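Side-chain contacts in cyclin-dependent kinase inhibitor 3 (PDB 1FPZ), which removes phosphate from phosphotyrosine, phosphoserine and phosphothreonine in proteins, and dephosphorylates the cyclin-dependent kinase CDK2 on its activating threonine in a cyclin-dependent manner: residues 27-32 with 65-70; 58-63 with 90-95; 125-130 with 155-160. The protein carries 1 engineered substitution. One frame throughout, in Å; residues are numbered along the deposited sequence.

Interaction 1 (27-32 with 65-70); sequences IHISWL and EELKSC
Ile-27 drives its CD1 methyl into the angle between Glu-66 and Leu-67 on the flank of helix 60-70. The methyl lies 3.4 Å from CG of Glu-66 and, closer than carbon atoms normally pack, 3.5 Å from CG of Leu-67. It also meets Leu-67 CD2, and the two side chains stand roughly perpendicular. Against Glu-66 the isoleucine runs alongside in the opposite direction, its CG1 3.6 Å from the glutamate CG, so aliphatic carbons carry this pairing. A chi1 of 158° sets CG of Glu-66 against Ile-27, and the bend at chi2 turns the carboxylate so that OE2 stays beside CG1 of the isoleucine, at 4.1 Å. Ile-27 itself, with chi1 at 19°, is well away from a staggered position, consistent with some strain in this close packing. The segment 27-32 leads into the edge strand 30-33 of the central sheet of this phosphatase fold, pairing antiparallel with strand 42-46, and it belongs to the N-terminal region that interacts with CDK2. Replacing Ile-27 with alanine would probably leave a gap between this segment and the helix, with CG of Glu-66 and CG of Leu-67 losing their shared partner. Further along, Ile-29 reaches Leu-67 with CD1, 4.0 Å from CD2, while its other branch, CG2, stacks on the middle of the Trp-31 ring face.

Interaction 2 (58-63 with 90-95); sequences RNVQKD and PNLLDL
Val-60, in the first turn of helix 60-70, meets Leu-92 and Leu-95 of helix 92-98 through a single methyl, CG1. The segment that carries it begins with Arg-58, whose NE forms a salt bridge with OD2 of Asp-63 at 2.8 Å, a polar pairing internal to the segment; the hydrogen bond within it is weak, with an N-H...O angle of 120°. Next comes Asn-59 at the N-cap position, its carbonyl O accepting the backbone N-H of Asp-63. Val-60 then points toward the other helix. With CG1 anti to the backbone N (chi1 -161°), that methyl lies 3.9 Å from CD1 of Leu-95 and 4.0 Å from CD1 of Leu-92, and the valine crosses each leucine at about a right angle. The two leucine methyls thus converge on the one valine methyl. Gln-61 contributes at the margin, its CG 4.3 Å from CD1 of Leu-95, an aliphatic contact that makes no use of the amide. At the end of the segment, Asp-63 OD2 also accepts a hydrogen bond from the backbone N of Gly-50, which ties the start of the helix to the loop before the hairpin 52-57. Leu-92 packs on Leu-84 of helix 81-86 as well, and its side chain is about 10 Å from that of Ser-140, the engineered serine at the predicted phosphocysteine position. Between residues 58-63 and 90-95 no hydrogen bond or salt bridge forms; with no directional bond to fix how these two segments sit against each other, their contact depends on the fit of methyl and methylene groups and on the burial of those groups.

Interaction 3 (125-130 with 155-160); sequences ELTTCL and LLYLSD
Segments 125-130 and 155-160, in helix 116-131 and at the end of helix 146-158, have their closest CA atoms at Thr-127 and Leu-158, 8.3 Å apart, a spacing that leaves the gap to be filled by side chains. Thr-127 uses both branches. Its hydroxyl oxygen OG1 comes in at the edge of the Tyr-157 ring, near the ring plane, 3.4 Å from CE2 and 3.8 Å from CD2, the threonine lying nearly square to the tyrosine. The same oxygen is hydrogen-bonded to the carbonyl of Met-123 one turn earlier in its own helix, and chi1 of -54°, which places OG1 beside the backbone N, suits that bond. Tyr-157, with CG anti to its backbone N (chi1 -171°), extends toward the first helix and also rests on Met-123 and Glu-124. Both helices are elements of the protein-tyrosine phosphatase fold: helix 116-131 leads to strand 136-139 of the central sheet, and helix 146-158 follows the engineered Ser-140, at the predicted phosphocysteine position, although this contact lies away from it. The other branch of Thr-127, CG2, lies 4.1 Å from CD2 of Leu-158, the two side chains running antiparallel alongside each other. Leu-158 spreads its two methyls over two residues, for CD1 faces CD1 of Leu-130 at 4.3 Å. Leu-130, one turn beyond Thr-127, thereby prolongs the apolar seam, and Leu-158 also leans on Val-37 of a nearby loop.

How the interactions relate
From the N terminus, residues 27-32 enter the edge strand of the sheet, and interaction 1 closes a loop of 32 residues when helix 60-70 returns to them. Before that loop is complete, residues 58-63 open interaction 2, which closes at 90-95 after a further 26 residues; the two contacts therefore cross along the chain. They share helix 60-70 and touch where CG2 of Ile-27 packs on Arg-58 and Asp-63, linking the N-terminal segment to helix 92-98 through that helix. Interaction 3 follows in series, with 24 residues between its segments. It joins helices 116-131 and 146-158, its centre about 28 Å from that of interaction 2, on the opposite side of the chain's centre.

Interaction 1 (27-32 with 65-70)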
loop_
_atom_site.group_PDB
_atom_site.type_symbol
_atom_site.label_atom_id
_atom_site.label_comp_id
_atom_site.label_asym_id
_atom_site.label_seq_id
_atom_site.Cartn_x
_atom_site.Cartn_y
_atom_site.Cartn_z
ATOM N N ILE A 27 5.526 0.812 15.560
ATOM C CA ILE A 27 4.815 0.280 14.400
ATOM C C ILE A 27 5.920 0.360 13.382
ATOM O O ILE A 27 6.506 1.435 13.188
ATOM C CB ILE A 27 3.684 1.191 13.913
ATOM C CG1 ILE A 27 3.899 2.603 14.453
ATOM C CG2 ILE A 27 2.347 0.587 14.262
ATOM C CD1 ILE A 27 2.981 3.642 13.847
ATOM N N HIS A 28 6.226 -0.753 12.738
ATOM C CA HIS A 28 7.302 -0.695 11.782
ATOM C C HIS A 28 6.911 -0.509 10.328
ATOM O O HIS A 28 6.039 -1.196 9.812
ATOM C CB HIS A 28 8.185 -1.916 11.887
ATOM C CG HIS A 28 9.493 -1.726 11.207
ATOM N ND1 HIS A 28 10.090 -2.704 10.443
ATOM C CD2 HIS A 28 10.307 -0.646 11.151
ATOM C CE1 HIS A 28 11.218 -2.233 9.941
ATOM N NE2 HIS A 28 11.372 -0.986 10.355
ATOM N N ILE A 29 7.616 0.411 9.685
ATOM C CA ILE A 29 7.435 0.752 8.285
ATOM C C ILE A 29 8.606 0.154 7.508
ATOM O O ILE A 29 9.767 0.362 7.874
ATOM C CB ILE A 29 7.472 2.277 8.101
ATOM C CG1 ILE A 29 6.496 2.943 9.067
ATOM C CG2 ILE A 29 7.178 2.649 6.654
ATOM C CD1 ILE A 29 6.487 4.456 8.988
ATOM N N SER A 30 8.301 -0.608 6.463
ATOM C CA SER A 30 9.321 -1.207 5.603
ATOM C C SER A 30 9.455 -0.280 4.403
ATOM O O SER A 30 8.542 -0.183 3.584
ATOM C CB SER A 30 8.866 -2.571 5.148
ATOM O OG SER A 30 8.643 -3.404 6.266
ATOM N N TRP A 31 10.589 0.399 4.300
ATOM C CA TRP A 31 10.788 1.353 3.225
ATOM C C TRP A 31 11.358 0.793 1.911
ATOM O O TRP A 31 12.504 0.334 1.867
ATOM C CB TRP A 31 11.653 2.504 3.750
ATOM C CG TRP A 31 11.007 3.344 4.858
ATOM C CD1 TRP A 31 11.307 3.326 6.191
ATOM C CD2 TRP A 31 10.009 4.360 4.691
ATOM N NE1 TRP A 31 10.569 4.271 6.862
ATOM C CE2 TRP A 31 9.761 4.918 5.967
ATOM C CE3 TRP A 31 9.300 4.851 3.583
ATOM C CZ2 TRP A 31 8.833 5.946 6.170
ATOM C CZ3 TRP A 31 8.380 5.872 3.779
ATOM C CH2 TRP A 31 8.154 6.412 5.069
ATOM N N LEU A 32 10.555 0.868 0.843
ATOM C CA LEU A 32 10.952 0.368 -0.474
ATOM C C LEU A 32 11.706 1.412 -1.312
ATOM O O LEU A 32 11.186 2.496 -1.578
ATOM C CB LEU A 32 9.719 -0.081 -1.253
ATOM C CG LEU A 32 9.928 -0.529 -2.720
ATOM C CD1 LEU A 32 10.730 -1.839 -2.757
ATOM C CD2 LEU A 32 8.566 -0.804 -3.365
ATOM N N GLU A 65 -0.282 9.055 15.928
ATOM C CA GLU A 65 0.634 10.103 16.388
ATOM C C GLU A 65 2.087 9.769 16.031
ATOM O O GLU A 65 2.862 10.639 15.631
ATOM C CB GLU A 65 0.509 10.260 17.899
ATOM C CG GLU A 65 1.175 11.488 18.444
ATOM C CD GLU A 65 0.381 12.737 18.154
ATOM O OE1 GLU A 65 0.315 13.142 16.978
ATOM O OE2 GLU A 65 -0.189 13.309 19.108
ATOM N N GLU A 66 2.453 8.504 16.192
ATOM C CA GLU A 66 3.799 8.044 15.865
ATOM C C GLU A 66 4.102 8.303 14.385
ATOM O O GLU A 66 5.158 8.841 14.037
ATOM C CB GLU A 66 3.908 6.544 16.146
ATOM C CG GLU A 66 5.012 5.864 15.379
ATOM C CD GLU A 66 6.336 5.835 16.115
ATOM O OE1 GLU A 66 6.777 6.885 16.632
ATOM O OE2 GLU A 66 6.946 4.745 16.164
ATOM N N LEU A 67 3.173 7.895 13.522
ATOM C CA LEU A 67 3.318 8.072 12.087
ATOM C C LEU A 67 3.401 9.543 11.755
ATOM O O LEU A 67 4.182 9.955 10.895
ATOM C CB LEU A 67 2.125 7.462 11.349
ATOM C CG LEU A 67 1.913 5.957 11.484
ATOM C CD1 LEU A 67 0.519 5.608 10.972
ATOM C CD2 LEU A 67 2.996 5.199 10.701
ATOM N N LYS A 68 2.573 10.333 12.427
ATOM C CA LYS A 68 2.537 11.770 12.224
ATOM C C LYS A 68 3.886 12.364 12.628
ATOM O O LYS A 68 4.421 13.254 11.953
ATOM C CB LYS A 68 1.422 12.369 13.082
ATOM C CG LYS A 68 1.454 13.874 13.200
ATOM C CD LYS A 68 1.193 14.543 11.884
ATOM C CE LYS A 68 1.110 16.031 12.083
ATOM N NZ LYS A 68 0.671 16.736 10.860
ATOM N N SER A 69 4.421 11.854 13.738
ATOM C CA SER A 69 5.705 12.289 14.290
ATOM C C SER A 69 6.875 11.862 13.411
ATOM O O SER A 69 7.976 12.395 13.520
ATOM C CB SER A 69 5.889 11.695 15.689
ATOM O OG SER A 69 7.220 11.844 16.146
ATOM N N CYS A 70 6.622 10.885 12.546
ATOM C CA CYS A 70 7.636 10.361 11.643
ATOM C C CYS A 70 7.732 11.183 10.379
ATOM O O CYS A 70 8.709 11.073 9.644
ATOM C CB CYS A 70 7.314 8.928 11.228
ATOM S SG CYS A 70 7.762 7.623 12.380
#

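Interaction 2 (58-63 with 90-95)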
loop_
_atom_site.group_PDB
_atom_site.type_symbol
_atom_site.label_atom_id
_atom_site.label_comp_id
_atom_site.label_asym_id
_atom_site.label_seq_id
_atom_site.Cartn_x
_atom_site.Cartn_y
_atom_site.Cartn_z
ATOM N N ARG A 58 -3.238 -3.126 19.630
ATOM C CA ARG A 58 -2.541 -1.880 19.334
ATOM C C ARG A 58 -3.387 -0.685 19.753
ATOM O O ARG A 58 -4.599 -0.790 19.887
ATOM C CB ARG A 58 -2.256 -1.783 17.835
ATOM C CG ARG A 58 -0.832 -2.097 17.424
ATOM C CD ARG A 58 0.126 -0.964 17.782
ATOM N NE ARG A 58 1.292 -0.977 16.903
ATOM C CZ ARG A 58 2.143 -1.995 16.802
ATOM N NH1 ARG A 58 1.968 -3.082 17.539
ATOM N NH2 ARG A 58 3.147 -1.948 15.930
ATOM N N ASN A 59 -2.728 0.454 19.936
ATOM C CA ASN A 59 -3.376 1.698 20.332
ATOM C C ASN A 59 -3.475 2.579 19.085
ATOM O O ASN A 59 -2.496 3.218 18.705
ATOM C CB ASN A 59 -2.507 2.376 21.388
ATOM C CG ASN A 59 -3.062 3.694 21.833
ATOM O OD1 ASN A 59 -2.351 4.513 22.407
ATOM N ND2 ASN A 59 -4.345 3.909 21.584
ATOM N N VAL A 60 -4.648 2.630 18.462
ATOM C CA VAL A 60 -4.816 3.395 17.230
ATOM C C VAL A 60 -4.420 4.870 17.283
ATOM O O VAL A 60 -3.967 5.428 16.284
ATOM C CB VAL A 60 -6.249 3.266 16.727
ATOM C CG1 VAL A 60 -6.325 3.643 15.268
ATOM C CG2 VAL A 60 -6.719 1.848 16.932
ATOM N N GLN A 61 -4.573 5.499 18.441
ATOM C CA GLN A 61 -4.214 6.907 18.569
ATOM C C GLN A 61 -2.707 7.105 18.674
ATOM O O GLN A 61 -2.152 8.023 18.074
ATOM C CB GLN A 61 -4.855 7.507 19.807
ATOM C CG GLN A 61 -6.289 7.128 20.002
ATOM C CD GLN A 61 -6.754 7.529 21.359
ATOM O OE1 GLN A 61 -6.194 7.094 22.375
ATOM N NE2 GLN A 61 -7.771 8.378 21.403
ATOM N N LYS A 62 -2.045 6.261 19.457
ATOM C CA LYS A 62 -0.601 6.370 19.602
ATOM C C LYS A 62 0.083 6.108 18.265
ATOM O O LYS A 62 1.003 6.836 17.888
ATOM C CB LYS A 62 -0.057 5.367 20.612
ATOM C CG LYS A 62 1.467 5.440 20.728
ATOM C CD LYS A 62 2.073 4.122 21.165
ATOM C CE LYS A 62 3.586 4.164 21.027
ATOM N NZ LYS A 62 4.172 2.807 20.923
ATOM N N ASP A 63 -0.357 5.061 17.566
ATOM C CA ASP A 63 0.201 4.689 16.259
ATOM C C ASP A 63 0.101 5.835 15.291
ATOM O O ASP A 63 1.070 6.173 14.615
ATOM C CB ASP A 63 -0.546 3.509 15.658
ATOM C CG ASP A 63 -0.378 2.253 16.462
ATOM O OD1 ASP A 63 -0.456 2.331 17.708
ATOM O OD2 ASP A 63 -0.177 1.183 15.852
ATOM N N PRO A 90 -12.721 1.301 13.190
ATOM C CA PRO A 90 -13.719 1.855 12.272
ATOM C C PRO A 90 -13.485 3.317 11.911
ATOM O O PRO A 90 -13.843 3.763 10.821
ATOM C CB PRO A 90 -15.029 1.668 13.034
ATOM C CG PRO A 90 -14.729 0.520 13.973
ATOM C CD PRO A 90 -13.360 0.885 14.447
ATOM N N ASN A 91 -12.900 4.073 12.830
ATOM C CA ASN A 91 -12.653 5.482 12.559
ATOM C C ASN A 91 -11.182 5.758 12.272
ATOM O O ASN A 91 -10.658 6.838 12.578
ATOM C CB ASN A 91 -13.130 6.335 13.730
ATOM C CG ASN A 91 -12.472 5.946 15.029
ATOM O OD1 ASN A 91 -12.507 4.775 15.423
ATOM N ND2 ASN A 91 -11.865 6.917 15.705
ATOM N N LEU A 92 -10.530 4.767 11.673
ATOM C CA LEU A 92 -9.120 4.862 11.305
ATOM C C LEU A 92 -8.926 6.075 10.419
ATOM O O LEU A 92 -8.115 6.959 10.716
ATOM C CB LEU A 92 -8.697 3.593 10.549
ATOM C CG LEU A 92 -7.250 3.469 10.063
ATOM C CD1 LEU A 92 -6.301 3.669 11.226
ATOM C CD2 LEU A 92 -7.042 2.110 9.438
ATOM N N LEU A 93 -9.696 6.109 9.334
ATOM C CA LEU A 93 -9.639 7.197 8.366
ATOM C C LEU A 93 -9.821 8.545 9.063
ATOM O O LEU A 93 -9.107 9.509 8.781
ATOM C CB LEU A 93 -10.722 6.998 7.308
ATOM C CG LEU A 93 -10.732 5.731 6.446
ATOM C CD1 LEU A 93 -9.412 5.567 5.724
ATOM C CD2 LEU A 93 -11.006 4.541 7.295
ATOM N N ASP A 94 -10.786 8.591 9.983
ATOM C CA ASP A 94 -11.090 9.798 10.752
ATOM C C ASP A 94 -9.828 10.279 11.470
ATOM O O ASP A 94 -9.376 11.418 11.316
ATOM C CB ASP A 94 -12.126 9.521 11.862
ATOM C CG ASP A 94 -13.468 9.004 11.352
ATOM O OD1 ASP A 94 -14.394 8.929 12.196
ATOM O OD2 ASP A 94 -13.610 8.669 10.149
ATOM N N LEU A 95 -9.293 9.390 12.299
ATOM C CA LEU A 95 -8.103 9.691 13.080
ATOM C C LEU A 95 -6.918 10.211 12.294
ATOM O O LEU A 95 -6.253 11.150 12.737
ATOM C CB LEU A 95 -7.663 8.469 13.885
ATOM C CG LEU A 95 -8.578 8.119 15.062
ATOM C CD1 LEU A 95 -7.904 7.095 15.967
ATOM C CD2 LEU A 95 -8.890 9.384 15.858
#

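Interaction 3 (125-130 with 155-160)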
loop_
_atom_site.group_PDB
_atom_site.type_symbol
_atom_site.label_atom_id
_atom_site.label_comp_id
_atom_site.label_asym_id
_atom_site.label_seq_id
_atom_site.Cartn_x
_atom_site.Cartn_y
_atom_site.Cartn_z
ATOM N N GLU A 125 -2.452 8.777 -8.060
ATOM C CA GLU A 125 -2.318 9.520 -6.813
ATOM C C GLU A 125 -0.942 9.252 -6.185
ATOM O O GLU A 125 -0.368 10.123 -5.518
ATOM C CB GLU A 125 -3.438 9.145 -5.815
ATOM C CG GLU A 125 -4.850 9.605 -6.209
ATOM C CD GLU A 125 -5.897 9.275 -5.156
ATOM O OE1 GLU A 125 -7.046 9.741 -5.270
ATOM O OE2 GLU A 125 -5.583 8.561 -4.197
ATOM N N LEU A 126 -0.424 8.040 -6.383
ATOM C CA LEU A 126 0.883 7.685 -5.827
ATOM C C LEU A 126 1.951 8.505 -6.539
ATOM O O LEU A 126 2.777 9.154 -5.903
ATOM C CB LEU A 126 1.159 6.191 -6.013
ATOM C CG LEU A 126 0.458 5.167 -5.105
ATOM C CD1 LEU A 126 0.569 3.762 -5.676
ATOM C CD2 LEU A 126 1.096 5.230 -3.721
ATOM N N THR A 127 1.929 8.468 -7.865
ATOM C CA THR A 127 2.909 9.202 -8.640
ATOM C C THR A 127 2.945 10.662 -8.255
ATOM O O THR A 127 4.013 11.246 -8.131
ATOM C CB THR A 127 2.630 9.066 -10.115
ATOM O OG1 THR A 127 2.551 7.669 -10.444
ATOM C CG2 THR A 127 3.748 9.699 -10.913
ATOM N N THR A 128 1.776 11.251 -8.034
ATOM C CA THR A 128 1.705 12.650 -7.653
ATOM C C THR A 128 2.349 12.894 -6.298
ATOM O O THR A 128 2.993 13.923 -6.098
ATOM C CB THR A 128 0.256 13.128 -7.584
ATOM O OG1 THR A 128 -0.317 13.080 -8.897
ATOM C CG2 THR A 128 0.190 14.538 -7.039
ATOM N N CYS A 129 2.147 11.967 -5.360
ATOM C CA CYS A 129 2.728 12.093 -4.032
ATOM C C CYS A 129 4.244 12.126 -4.162
ATOM O O CYS A 129 4.902 12.882 -3.473
ATOM C CB CYS A 129 2.336 10.903 -3.126
ATOM S SG CYS A 129 0.954 11.135 -1.948
ATOM N N LEU A 130 4.789 11.301 -5.047
ATOM C CA LEU A 130 6.231 11.245 -5.223
ATOM C C LEU A 130 6.737 12.493 -5.950
ATOM O O LEU A 130 7.672 13.137 -5.492
ATOM C CB LEU A 130 6.623 9.960 -5.969
ATOM C CG LEU A 130 6.044 8.671 -5.356
ATOM C CD1 LEU A 130 6.255 7.493 -6.288
ATOM C CD2 LEU A 130 6.672 8.406 -4.015
ATOM N N LEU A 155 5.761 -0.148 -9.710
ATOM C CA LEU A 155 7.064 -0.333 -10.353
ATOM C C LEU A 155 6.837 -0.552 -11.852
ATOM O O LEU A 155 7.500 0.083 -12.665
ATOM C CB LEU A 155 7.831 -1.518 -9.747
ATOM C CG LEU A 155 8.248 -1.282 -8.289
ATOM C CD1 LEU A 155 8.986 -2.486 -7.759
ATOM C CD2 LEU A 155 9.138 -0.018 -8.210
ATOM N N LEU A 156 5.905 -1.437 -12.218
ATOM C CA LEU A 156 5.605 -1.666 -13.634
ATOM C C LEU A 156 5.100 -0.367 -14.234
ATOM O O LEU A 156 5.393 -0.024 -15.384
ATOM C CB LEU A 156 4.513 -2.713 -13.796
ATOM C CG LEU A 156 4.774 -4.205 -13.645
ATOM C CD1 LEU A 156 6.113 -4.513 -13.000
ATOM C CD2 LEU A 156 3.647 -4.759 -12.836
ATOM N N TYR A 157 4.326 0.353 -13.435
ATOM C CA TYR A 157 3.735 1.605 -13.858
ATOM C C TYR A 157 4.789 2.643 -14.205
ATOM O O TYR A 157 4.732 3.243 -15.277
ATOM C CB TYR A 157 2.807 2.115 -12.750
ATOM C CG TYR A 157 1.962 3.303 -13.142
ATOM C CD1 TYR A 157 0.848 3.157 -13.979
ATOM C CD2 TYR A 157 2.289 4.576 -12.686
ATOM C CE1 TYR A 157 0.082 4.271 -14.352
ATOM C CE2 TYR A 157 1.547 5.678 -13.036
ATOM C CZ TYR A 157 0.443 5.530 -13.867
ATOM O OH TYR A 157 -0.297 6.648 -14.157
ATOM N N LEU A 158 5.761 2.847 -13.318
ATOM C CA LEU A 158 6.802 3.843 -13.577
ATOM C C LEU A 158 7.968 3.356 -14.445
ATOM O O LEU A 158 8.855 4.132 -14.766
ATOM C CB LEU A 158 7.348 4.409 -12.261
ATOM C CG LEU A 158 6.403 5.243 -11.396
ATOM C CD1 LEU A 158 6.973 5.382 -10.002
ATOM C CD2 LEU A 158 6.194 6.616 -12.021
ATOM N N SER A 159 7.986 2.078 -14.806
ATOM C CA SER A 159 9.059 1.560 -15.663
ATOM C C SER A 159 8.515 0.668 -16.770
ATOM O O SER A 159 7.636 -0.158 -16.551
ATOM C CB SER A 159 10.087 0.762 -14.867
ATOM O OG SER A 159 11.064 0.239 -15.748
ATOM N N ASP A 160 9.054 0.816 -17.965
ATOM C CA ASP A 160 8.572 0.010 -19.058
ATOM C C ASP A 160 9.554 -1.110 -19.355
ATOM O O ASP A 160 9.338 -1.920 -20.256
ATOM C CB ASP A 160 8.335 0.920 -20.261
ATOM C CG ASP A 160 7.290 1.997 -19.962
ATOM O OD1 ASP A 160 7.367 3.100 -20.559
ATOM O OD2 ASP A 160 6.389 1.731 -19.122
#